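Local coordinates for beta-galactosidase (Bacillus circulans subsp. alkalophilus, PDB 3TTY), which hydrolyses beta-galactosides to release galactose, working as a trimer of subunits that each contain a TIM-barrel glycoside hydrolase domain, at residues Arg323-Tyr332 with Pro665-Glu673; Met510-Leu520 with Gly544-Ala555. One frame throughout, in Å; residues are numbered along the deposited sequence.

Contact 1 (Arg323-Tyr332 with Pro665-Glu673); sequences RPGVMRLWSY and PARGVMILE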
loop_
_atom_site.group_PDB
_atom_site.type_symbol
_atom_site.label_atom_id
_atom_site.label_comp_id
_atom_site.label_asym_id
_atom_site.label_seq_id
_atom_site.Cartn_x
_atom_site.Cartn_y
_atom_site.Cartn_z
ATOM N N ARG A 323 -26.679 14.516 -10.893
ATOM C CA ARG A 323 -28.119 14.610 -10.680
ATOM C C ARG A 323 -28.720 15.638 -11.637
ATOM O O ARG A 323 -28.010 16.484 -12.184
ATOM C CB ARG A 323 -28.467 15.003 -9.228
ATOM C CG ARG A 323 -27.697 14.315 -8.116
ATOM C CD ARG A 323 -28.065 12.870 -7.851
ATOM N NE ARG A 323 -27.061 11.987 -8.423
ATOM C CZ ARG A 323 -26.804 10.743 -8.022
ATOM N NH1 ARG A 323 -27.470 10.202 -7.020
ATOM N NH2 ARG A 323 -25.859 10.038 -8.635
ATOM N N PRO A 324 -30.044 15.573 -11.839
ATOM C CA PRO A 324 -30.731 16.485 -12.758
ATOM C C PRO A 324 -30.318 17.942 -12.562
ATOM O O PRO A 324 -30.365 18.434 -11.441
ATOM C CB PRO A 324 -32.206 16.297 -12.381
ATOM C CG PRO A 324 -32.283 14.888 -11.926
ATOM C CD PRO A 324 -30.968 14.588 -11.246
ATOM N N GLY A 325 -29.932 18.613 -13.645
ATOM C CA GLY A 325 -29.554 20.012 -13.591
ATOM C C GLY A 325 -28.094 20.259 -13.211
ATOM O O GLY A 325 -27.584 21.368 -13.380
ATOM N N VAL A 326 -27.413 19.233 -12.703
ATOM C CA VAL A 326 -26.055 19.435 -12.212
ATOM C C VAL A 326 -25.076 19.655 -13.356
ATOM O O VAL A 326 -24.190 20.497 -13.261
ATOM C CB VAL A 326 -25.599 18.308 -11.270
ATOM C CG1 VAL A 326 -24.095 18.373 -11.027
ATOM C CG2 VAL A 326 -26.352 18.413 -9.955
ATOM N N MET A 327 -25.254 18.917 -14.441
ATOM C CA MET A 327 -24.425 19.117 -15.624
ATOM C C MET A 327 -24.498 20.580 -16.058
ATOM O O MET A 327 -23.480 21.200 -16.396
ATOM C CB MET A 327 -24.867 18.172 -16.752
ATOM C CG MET A 327 -23.996 18.197 -18.012
ATOM S SD MET A 327 -24.242 19.668 -19.034
ATOM C CE MET A 327 -25.970 19.457 -19.473
ATOM N N ARG A 328 -25.703 21.141 -16.015
ATOM C CA ARG A 328 -25.919 22.544 -16.379
ATOM C C ARG A 328 -25.280 23.503 -15.366
ATOM O O ARG A 328 -24.624 24.470 -15.745
ATOM C CB ARG A 328 -27.414 22.823 -16.496
ATOM C CG ARG A 328 -27.784 24.243 -16.856
ATOM C CD ARG A 328 -29.277 24.272 -17.111
ATOM N NE ARG A 328 -29.806 25.601 -17.387
ATOM C CZ ARG A 328 -30.252 26.432 -16.449
ATOM N NH1 ARG A 328 -30.210 26.077 -15.172
ATOM N NH2 ARG A 328 -30.734 27.621 -16.785
ATOM N N LEU A 329 -25.489 23.224 -14.081
ATOM C CA LEU A 329 -24.875 23.984 -12.989
ATOM C C LEU A 329 -23.369 24.133 -13.199
ATOM O O LEU A 329 -22.836 25.238 -13.205
ATOM C CB LEU A 329 -25.107 23.265 -11.660
ATOM C CG LEU A 329 -25.453 24.039 -10.387
ATOM C CD1 LEU A 329 -24.956 23.270 -9.175
ATOM C CD2 LEU A 329 -24.911 25.459 -10.376
ATOM N N TRP A 330 -22.699 22.997 -13.377
ATOM C CA TRP A 330 -21.241 22.947 -13.488
ATOM C C TRP A 330 -20.690 23.526 -14.792
ATOM O O TRP A 330 -19.521 23.920 -14.849
ATOM C CB TRP A 330 -20.739 21.511 -13.280
ATOM C CG TRP A 330 -20.941 21.016 -11.887
ATOM C CD1 TRP A 330 -21.541 21.685 -10.868
ATOM C CD2 TRP A 330 -20.539 19.745 -11.356
ATOM N NE1 TRP A 330 -21.533 20.920 -9.729
ATOM C CE2 TRP A 330 -20.926 19.721 -9.998
ATOM C CE3 TRP A 330 -19.891 18.624 -11.895
ATOM C CZ2 TRP A 330 -20.693 18.625 -9.170
ATOM C CZ3 TRP A 330 -19.658 17.526 -11.069
ATOM C CH2 TRP A 330 -20.057 17.537 -9.719
ATOM N N SER A 331 -21.522 23.564 -15.832
ATOM C CA SER A 331 -21.161 24.243 -17.084
ATOM C C SER A 331 -21.163 25.757 -16.901
ATOM O O SER A 331 -20.218 26.429 -17.303
ATOM C CB SER A 331 -22.118 23.873 -18.234
ATOM O OG SER A 331 -22.145 22.479 -18.474
ATOM N N TYR A 332 -22.231 26.298 -16.311
ATOM C CA TYR A 332 -22.274 27.734 -16.049
ATOM C C TYR A 332 -21.285 28.160 -14.964
ATOM O O TYR A 332 -20.860 29.319 -14.923
ATOM C CB TYR A 332 -23.686 28.210 -15.712
ATOM C CG TYR A 332 -24.584 28.295 -16.924
ATOM C CD1 TYR A 332 -24.263 29.128 -17.988
ATOM C CD2 TYR A 332 -25.745 27.541 -17.005
ATOM C CE1 TYR A 332 -25.075 29.204 -19.112
ATOM C CE2 TYR A 332 -26.559 27.611 -18.117
ATOM C CZ TYR A 332 -26.217 28.442 -19.164
ATOM O OH TYR A 332 -27.032 28.517 -20.259
ATOM N N PRO A 665 -34.097 28.123 -8.125
ATOM C CA PRO A 665 -34.450 26.721 -7.891
ATOM C C PRO A 665 -33.242 25.900 -7.472
ATOM O O PRO A 665 -32.107 26.348 -7.648
ATOM C CB PRO A 665 -34.947 26.245 -9.268
ATOM C CG PRO A 665 -35.188 27.489 -10.077
ATOM C CD PRO A 665 -34.241 28.518 -9.537
ATOM N N ALA A 666 -33.488 24.715 -6.917
ATOM C CA ALA A 666 -32.427 23.743 -6.709
ATOM C C ALA A 666 -31.600 23.634 -7.984
ATOM O O ALA A 666 -32.150 23.597 -9.076
ATOM C CB ALA A 666 -33.020 22.372 -6.341
ATOM N N ARG A 667 -30.277 23.585 -7.837
ATOM C CA ARG A 667 -29.361 23.455 -8.972
ATOM C C ARG A 667 -29.478 24.597 -9.973
ATOM O O ARG A 667 -28.962 24.504 -11.088
ATOM C CB ARG A 667 -29.595 22.132 -9.700
ATOM C CG ARG A 667 -28.828 20.960 -9.126
ATOM C CD ARG A 667 -29.405 20.464 -7.817
ATOM N NE ARG A 667 -28.396 19.699 -7.086
ATOM C CZ ARG A 667 -28.542 18.449 -6.660
ATOM N NH1 ARG A 667 -29.674 17.791 -6.866
ATOM N NH2 ARG A 667 -27.544 17.864 -6.013
ATOM N N GLY A 668 -30.147 25.673 -9.574
ATOM C CA GLY A 668 -30.501 26.727 -10.507
ATOM C C GLY A 668 -29.350 27.649 -10.855
ATOM O O GLY A 668 -28.361 27.722 -10.132
ATOM N N VAL A 669 -29.486 28.351 -11.973
ATOM C CA VAL A 669 -28.494 29.328 -12.401
ATOM C C VAL A 669 -29.225 30.567 -12.902
ATOM O O VAL A 669 -30.167 30.462 -13.687
ATOM C CB VAL A 669 -27.596 28.781 -13.547
ATOM C CG1 VAL A 669 -26.669 29.862 -14.083
ATOM C CG2 VAL A 669 -26.797 27.574 -13.078
ATOM N N MET A 670 -28.793 31.734 -12.432
ATOM C CA MET A 670 -29.266 32.999 -12.961
ATOM C C MET A 670 -28.038 33.792 -13.368
ATOM O O MET A 670 -26.976 33.668 -12.762
ATOM C CB MET A 670 -30.057 33.773 -11.902
ATOM C CG MET A 670 -31.137 32.947 -11.188
ATOM S SD MET A 670 -31.918 33.802 -9.798
ATOM C CE MET A 670 -32.574 35.238 -10.641
ATOM N N ILE A 671 -28.184 34.597 -14.408
ATOM C CA ILE A 671 -27.129 35.497 -14.822
ATOM C C ILE A 671 -27.717 36.900 -14.857
ATOM O O ILE A 671 -28.337 37.308 -15.843
ATOM C CB ILE A 671 -26.568 35.116 -16.201
ATOM C CG1 ILE A 671 -26.149 33.642 -16.219
ATOM C CG2 ILE A 671 -25.408 36.007 -16.568
ATOM C CD1 ILE A 671 -25.725 33.159 -17.581
ATOM N N LEU A 672 -27.531 37.626 -13.761
ATOM C CA LEU A 672 -28.086 38.961 -13.616
ATOM C C LEU A 672 -27.272 39.965 -14.397
ATOM O O LEU A 672 -26.079 40.105 -14.164
ATOM C CB LEU A 672 -28.111 39.351 -12.145
ATOM C CG LEU A 672 -29.348 38.939 -11.344
ATOM C CD1 LEU A 672 -30.222 37.921 -12.095
ATOM C CD2 LEU A 672 -28.953 38.439 -9.962
ATOM N N GLU A 673 -27.922 40.661 -15.322
ATOM C CA GLU A 673 -27.287 41.714 -16.108
ATOM C C GLU A 673 -27.541 43.077 -15.470
ATOM O O GLU A 673 -28.689 43.510 -15.362
ATOM C CB GLU A 673 -27.825 41.700 -17.543
ATOM C CG GLU A 673 -27.225 42.743 -18.468
ATOM C CD GLU A 673 -27.785 42.655 -19.878
ATOM O OE1 GLU A 673 -29.024 42.694 -20.021
ATOM O OE2 GLU A 673 -26.992 42.538 -20.843
HETATM O O HOH W 1 -31.498 18.185 -9.086
HETATM O O HOH W 2 -29.222 23.789 -13.678
HETATM O O HOH W 3 -32.163 27.644 -13.474
#

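Contact 2 (Met510-Leu520 with Gly544-Ala555); sequences MGIWAEEIDAL and GILCDVIHAETA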
loop_
_atom_site.group_PDB
_atom_site.type_symbol
_atom_site.label_atom_id
_atom_site.label_comp_id
_atom_site.label_asym_id
_atom_site.label_seq_id
_atom_site.Cartn_x
_atom_site.Cartn_y
_atom_site.Cartn_z
ATOM N N MET A 510 6.705 41.791 6.867
ATOM C CA MET A 510 5.799 41.110 7.788
ATOM C C MET A 510 5.955 41.616 9.224
ATOM O O MET A 510 5.020 41.538 10.008
ATOM C CB MET A 510 5.983 39.593 7.722
ATOM C CG MET A 510 5.688 38.979 6.351
ATOM S SD MET A 510 4.170 39.567 5.561
ATOM C CE MET A 510 2.955 39.113 6.800
ATOM N N GLY A 511 7.138 42.122 9.563
ATOM C CA GLY A 511 7.390 42.732 10.863
ATOM C C GLY A 511 7.438 41.740 12.005
ATOM O O GLY A 511 7.207 42.096 13.168
ATOM N N ILE A 512 7.725 40.484 11.681
ATOM C CA ILE A 512 7.854 39.454 12.710
ATOM C C ILE A 512 9.028 38.561 12.387
ATOM O O ILE A 512 9.422 38.435 11.226
ATOM C CB ILE A 512 6.601 38.557 12.814
ATOM C CG1 ILE A 512 6.376 37.777 11.506
ATOM C CG2 ILE A 512 5.371 39.367 13.174
ATOM C CD1 ILE A 512 6.936 36.369 11.518
ATOM N N TRP A 513 9.574 37.941 13.427
ATOM C CA TRP A 513 10.615 36.945 13.281
ATOM C C TRP A 513 10.039 35.632 13.740
ATOM O O TRP A 513 9.639 35.511 14.886
ATOM C CB TRP A 513 11.830 37.281 14.151
ATOM C CG TRP A 513 12.759 36.123 14.314
ATOM C CD1 TRP A 513 13.144 35.246 13.345
ATOM C CD2 TRP A 513 13.413 35.701 15.520
ATOM N NE1 TRP A 513 14.005 34.312 13.866
ATOM C CE2 TRP A 513 14.180 34.562 15.201
ATOM C CE3 TRP A 513 13.427 36.177 16.831
ATOM C CZ2 TRP A 513 14.948 33.890 16.145
ATOM C CZ3 TRP A 513 14.186 35.513 17.764
ATOM C CH2 TRP A 513 14.938 34.376 17.419
ATOM N N ALA A 514 9.992 34.657 12.840
ATOM C CA ALA A 514 9.577 33.306 13.196
ATOM C C ALA A 514 10.791 32.474 13.658
ATOM O O ALA A 514 11.659 32.103 12.850
ATOM C CB ALA A 514 8.885 32.648 12.022
ATOM N N GLU A 515 10.839 32.181 14.955
ATOM C CA GLU A 515 11.961 31.452 15.551
ATOM C C GLU A 515 12.009 29.963 15.212
ATOM O O GLU A 515 13.041 29.460 14.768
ATOM C CB GLU A 515 11.958 31.621 17.067
ATOM C CG GLU A 515 12.966 30.756 17.785
ATOM C CD GLU A 515 12.974 31.010 19.282
ATOM O OE1 GLU A 515 12.589 32.121 19.691
ATOM O OE2 GLU A 515 13.350 30.101 20.051
ATOM N N GLU A 516 10.906 29.256 15.444
ATOM C CA GLU A 516 10.852 27.815 15.176
ATOM C C GLU A 516 9.428 27.398 14.836
ATOM O O GLU A 516 8.477 28.121 15.128
ATOM C CB GLU A 516 11.377 26.995 16.365
ATOM C CG GLU A 516 10.580 27.170 17.659
ATOM C CD GLU A 516 11.186 26.404 18.811
ATOM O OE1 GLU A 516 10.579 26.383 19.898
ATOM O OE2 GLU A 516 12.283 25.828 18.635
ATOM N N ILE A 517 9.280 26.235 14.218
ATOM C CA ILE A 517 7.954 25.788 13.835
ATOM C C ILE A 517 7.638 24.419 14.449
ATOM O O ILE A 517 8.486 23.521 14.469
ATOM C CB ILE A 517 7.770 25.788 12.293
ATOM C CG1 ILE A 517 6.278 25.828 11.931
ATOM C CG2 ILE A 517 8.501 24.601 11.653
ATOM C CD1 ILE A 517 6.001 26.049 10.445
ATOM N N ASP A 518 6.420 24.282 14.963
ATOM C CA ASP A 518 5.986 23.064 15.634
ATOM C C ASP A 518 4.939 22.280 14.825
ATOM O O ASP A 518 3.890 22.812 14.463
ATOM C CB ASP A 518 5.421 23.415 17.004
ATOM C CG ASP A 518 5.064 22.189 17.810
ATOM O OD1 ASP A 518 5.811 21.191 17.720
ATOM O OD2 ASP A 518 4.032 22.225 18.516
ATOM N N ALA A 519 5.234 21.013 14.542
ATOM C CA ALA A 519 4.292 20.143 13.846
ATOM C C ALA A 519 3.373 19.421 14.839
ATOM O O ALA A 519 3.842 18.736 15.746
ATOM C CB ALA A 519 5.039 19.136 12.985
ATOM N N LEU A 520 2.064 19.585 14.676
ATOM C CA LEU A 520 1.111 18.891 15.543
ATOM C C LEU A 520 0.845 17.463 15.062
ATOM O O LEU A 520 0.667 17.218 13.862
ATOM C CB LEU A 520 -0.209 19.670 15.637
ATOM C CG LEU A 520 -0.075 21.117 16.133
ATOM C CD1 LEU A 520 -1.444 21.717 16.406
ATOM C CD2 LEU A 520 0.825 21.203 17.369
ATOM N N GLY A 544 -4.458 24.424 13.651
ATOM C CA GLY A 544 -3.800 23.133 13.626
ATOM C C GLY A 544 -2.712 22.933 12.590
ATOM O O GLY A 544 -2.271 23.870 11.924
ATOM N N ILE A 545 -2.282 21.680 12.477
ATOM C CA ILE A 545 -1.283 21.261 11.506
ATOM C C ILE A 545 0.108 21.771 11.860
ATOM O O ILE A 545 0.945 20.998 12.320
ATOM C CB ILE A 545 -1.681 21.634 10.079
ATOM C CG1 ILE A 545 -3.121 21.187 9.810
ATOM C CG2 ILE A 545 -0.733 20.977 9.083
ATOM C CD1 ILE A 545 -3.544 21.293 8.348
ATOM N N LEU A 546 0.362 23.060 11.661
ATOM C CA LEU A 546 1.647 23.627 12.070
ATOM C C LEU A 546 1.462 24.899 12.877
ATOM O O LEU A 546 0.557 25.675 12.617
ATOM C CB LEU A 546 2.547 23.895 10.855
ATOM C CG LEU A 546 3.171 22.671 10.175
ATOM C CD1 LEU A 546 3.297 22.872 8.664
ATOM C CD2 LEU A 546 4.515 22.315 10.789
ATOM N N CYS A 547 2.334 25.115 13.852
ATOM C CA CYS A 547 2.304 26.335 14.648
ATOM C C CYS A 547 3.660 27.013 14.593
ATOM O O CYS A 547 4.647 26.481 15.100
ATOM C CB CYS A 547 1.934 26.036 16.103
ATOM S SG CYS A 547 0.227 25.453 16.368
ATOM N N ASP A 548 3.708 28.184 13.966
ATOM C CA ASP A 548 4.917 28.999 13.981
ATOM C C ASP A 548 5.054 29.701 15.328
ATOM O O ASP A 548 4.100 30.306 15.807
ATOM C CB ASP A 548 4.850 30.046 12.870
ATOM C CG ASP A 548 6.002 29.935 11.897
ATOM O OD1 ASP A 548 6.958 29.180 12.200
ATOM O OD2 ASP A 548 5.958 30.610 10.843
ATOM N N VAL A 549 6.229 29.632 15.945
ATOM C CA VAL A 549 6.470 30.386 17.184
ATOM C C VAL A 549 7.204 31.655 16.802
ATOM O O VAL A 549 8.357 31.588 16.384
ATOM C CB VAL A 549 7.311 29.577 18.182
ATOM C CG1 VAL A 549 7.592 30.388 19.450
ATOM C CG2 VAL A 549 6.603 28.282 18.521
ATOM N N ILE A 550 6.544 32.808 16.901
ATOM C CA ILE A 550 7.109 34.031 16.307
ATOM C C ILE A 550 7.307 35.184 17.288
ATOM O O ILE A 550 6.799 35.146 18.406
ATOM C CB ILE A 550 6.239 34.527 15.147
ATOM C CG1 ILE A 550 4.932 35.123 15.676
ATOM C CG2 ILE A 550 5.932 33.383 14.193
ATOM C CD1 ILE A 550 4.051 35.671 14.583
ATOM N N HIS A 551 8.053 36.204 16.868
ATOM C CA HIS A 551 8.228 37.401 17.689
ATOM C C HIS A 551 7.814 38.661 16.951
ATOM O O HIS A 551 8.286 38.927 15.844
ATOM C CB HIS A 551 9.679 37.550 18.143
ATOM C CG HIS A 551 10.222 36.348 18.844
ATOM N ND1 HIS A 551 10.196 36.211 20.216
ATOM C CD2 HIS A 551 10.796 35.219 18.360
ATOM C CE1 HIS A 551 10.745 35.054 20.547
ATOM N NE2 HIS A 551 11.116 34.434 19.441
ATOM N N ALA A 552 6.947 39.451 17.572
ATOM C CA ALA A 552 6.560 40.732 16.984
ATOM C C ALA A 552 7.724 41.711 17.093
ATOM O O ALA A 552 8.249 41.944 18.178
ATOM C CB ALA A 552 5.329 41.289 17.671
ATOM N N GLU A 553 8.134 42.265 15.960
ATOM C CA GLU A 553 9.214 43.231 15.928
ATOM C C GLU A 553 8.631 44.612 15.665
ATOM O O GLU A 553 8.704 45.488 16.523
ATOM C CB GLU A 553 10.260 42.840 14.871
ATOM C CG GLU A 553 10.935 41.510 15.195
ATOM C CD GLU A 553 12.056 41.131 14.241
ATOM O OE1 GLU A 553 11.829 41.083 13.009
ATOM O OE2 GLU A 553 13.170 40.858 14.734
ATOM N N THR A 554 8.039 44.799 14.491
ATOM C CA THR A 554 7.347 46.042 14.172
ATOM C C THR A 554 5.830 45.830 14.164
ATOM O O THR A 554 5.044 46.785 14.193
ATOM C CB THR A 554 7.795 46.595 12.799
ATOM O OG1 THR A 554 9.088 47.210 12.933
ATOM C CG2 THR A 554 6.828 47.651 12.308
ATOM N N ALA A 555 5.426 44.566 14.129
ATOM C CA ALA A 555 4.019 44.210 13.980
ATOM C C ALA A 555 3.228 44.245 15.289
ATOM O O ALA A 555 3.732 43.888 16.354
ATOM C CB ALA A 555 3.898 42.835 13.330
HETATM O O HOH W 4 1.475 18.422 11.472
#

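Contact 1 (Arg323-Tyr332 with Pro665-Glu673)
Arg667 folds back over Val326, whose CG2 sits 3.7 Å above one face of the guanidinium, offset toward its rim, and 3.6 Å from CG of the same arginine. The contact seats the C-terminal antiparallel sheet against the TIM barrel: the type II turn Pro665-Gly668 and strand 669-673 meet the first turns of helix 326-336, which in sequence links the seventh and eighth barrel strands. A bend in the Arg667 chain (chi2 74°) brings its guanidinium alongside the start of Arg323, whose CB lies 3.8 Å from Arg667 NH1. CA of Gly325, the N-cap residue, and CA of Arg667 are 5.8 Å apart, the closest CA pair of the two segments. Further along, Val669 points into the helix and splits its branches, CG1 reaching Tyr332 CB at 3.8 Å and CG2 reaching Leu329 CD2 at 3.9 Å. Leu329 also lies against Met633 of the neighbouring strand.

Polar links between the segments pass through water. One molecule bridges Pro324 O and Arg667 NH1. Arg328, extended from CG to NE, sends its guanidinium toward the strand; Glu382 on helix 371-386 takes its NH2 in a salt bridge and also bonds Tyr332 OH. Arg328 NH1 holds two waters: one also bonds Val669 N, while the other lies in the guanidinium plane and donates to both Gly325 O and Arg667 O, the latter at 2.7 Å.

Contact 2 (Met510-Leu520 with Gly544-Ala555)
Trp513 and His551 lie side by side and point the same way, their planes 19° apart but slid so far that the rings barely overlap. The fit is tight: Trp513 CE3 comes to 3.2 Å from His551 CD2, and in the backbone beside them His551 N bonds Trp513 O at 2.6 Å. Next to this pair Glu515, with CG anti to its backbone N (chi1 172°) and an extended chain, places OE1 in the imidazole plane, 2.8 Å from His551 NE2. Carboxylate and ring are nearly coplanar, and this bond should fix the rotation of the histidine ring.

The strands 512-519 and 546-552 form a two-stranded antiparallel ribbon in the trimerisation domain, interrupted by a classic beta bulge where Glu515 and Glu516 both face Val549. Glu515 N donates to Val549 O, and Val549 N returns a nearly linear bond (169°) to Glu516 O. The face bearing Ile512, Ala514 and Ile550 turns to Tyr584 and strand 570-577, with Ala514 CB 3.7 Å from Ile550 CG2. Elsewhere a neighbouring subunit takes the acids: Arg371 of that subunit bonds Glu515 OE2 through its backbone N and Glu516 OE1 through its guanidinium.

Side-chain packing is looser at the solvent side, where the exposed Glu553 and Thr554 leave the ribbon. Glu553 CD lies 3.9 Å from Trp513 CB, and OE2 makes a salt bridge with Arg507. The backbone is nonetheless held, Gly511 O accepting from the N-H groups of Glu553, Thr554 and Ala555, the last the longest at 3.2 Å. At the far end of the ribbon one water donates to both Leu520 O and Ile545 O.

Contact 2 is nested along the chain within the loop closed by contact 1: 323-332 comes first, then 510-520 and 544-555, and finally 665-673. The contacts share no sheet or helix. Contact 1 joins the barrel to the C-terminal domain, whereas contact 2 lies wholly within the trimerisation domain. Their centres are 43 Å apart and their nearest atoms about 25 Å apart, so they do not touch within one subunit. The trimer joins them between copies instead: Arg323 NH2 forms an intersubunit salt bridge with Asp518 OD1 of a neighbouring subunit, tying the barrel of one copy to the ribbon of another.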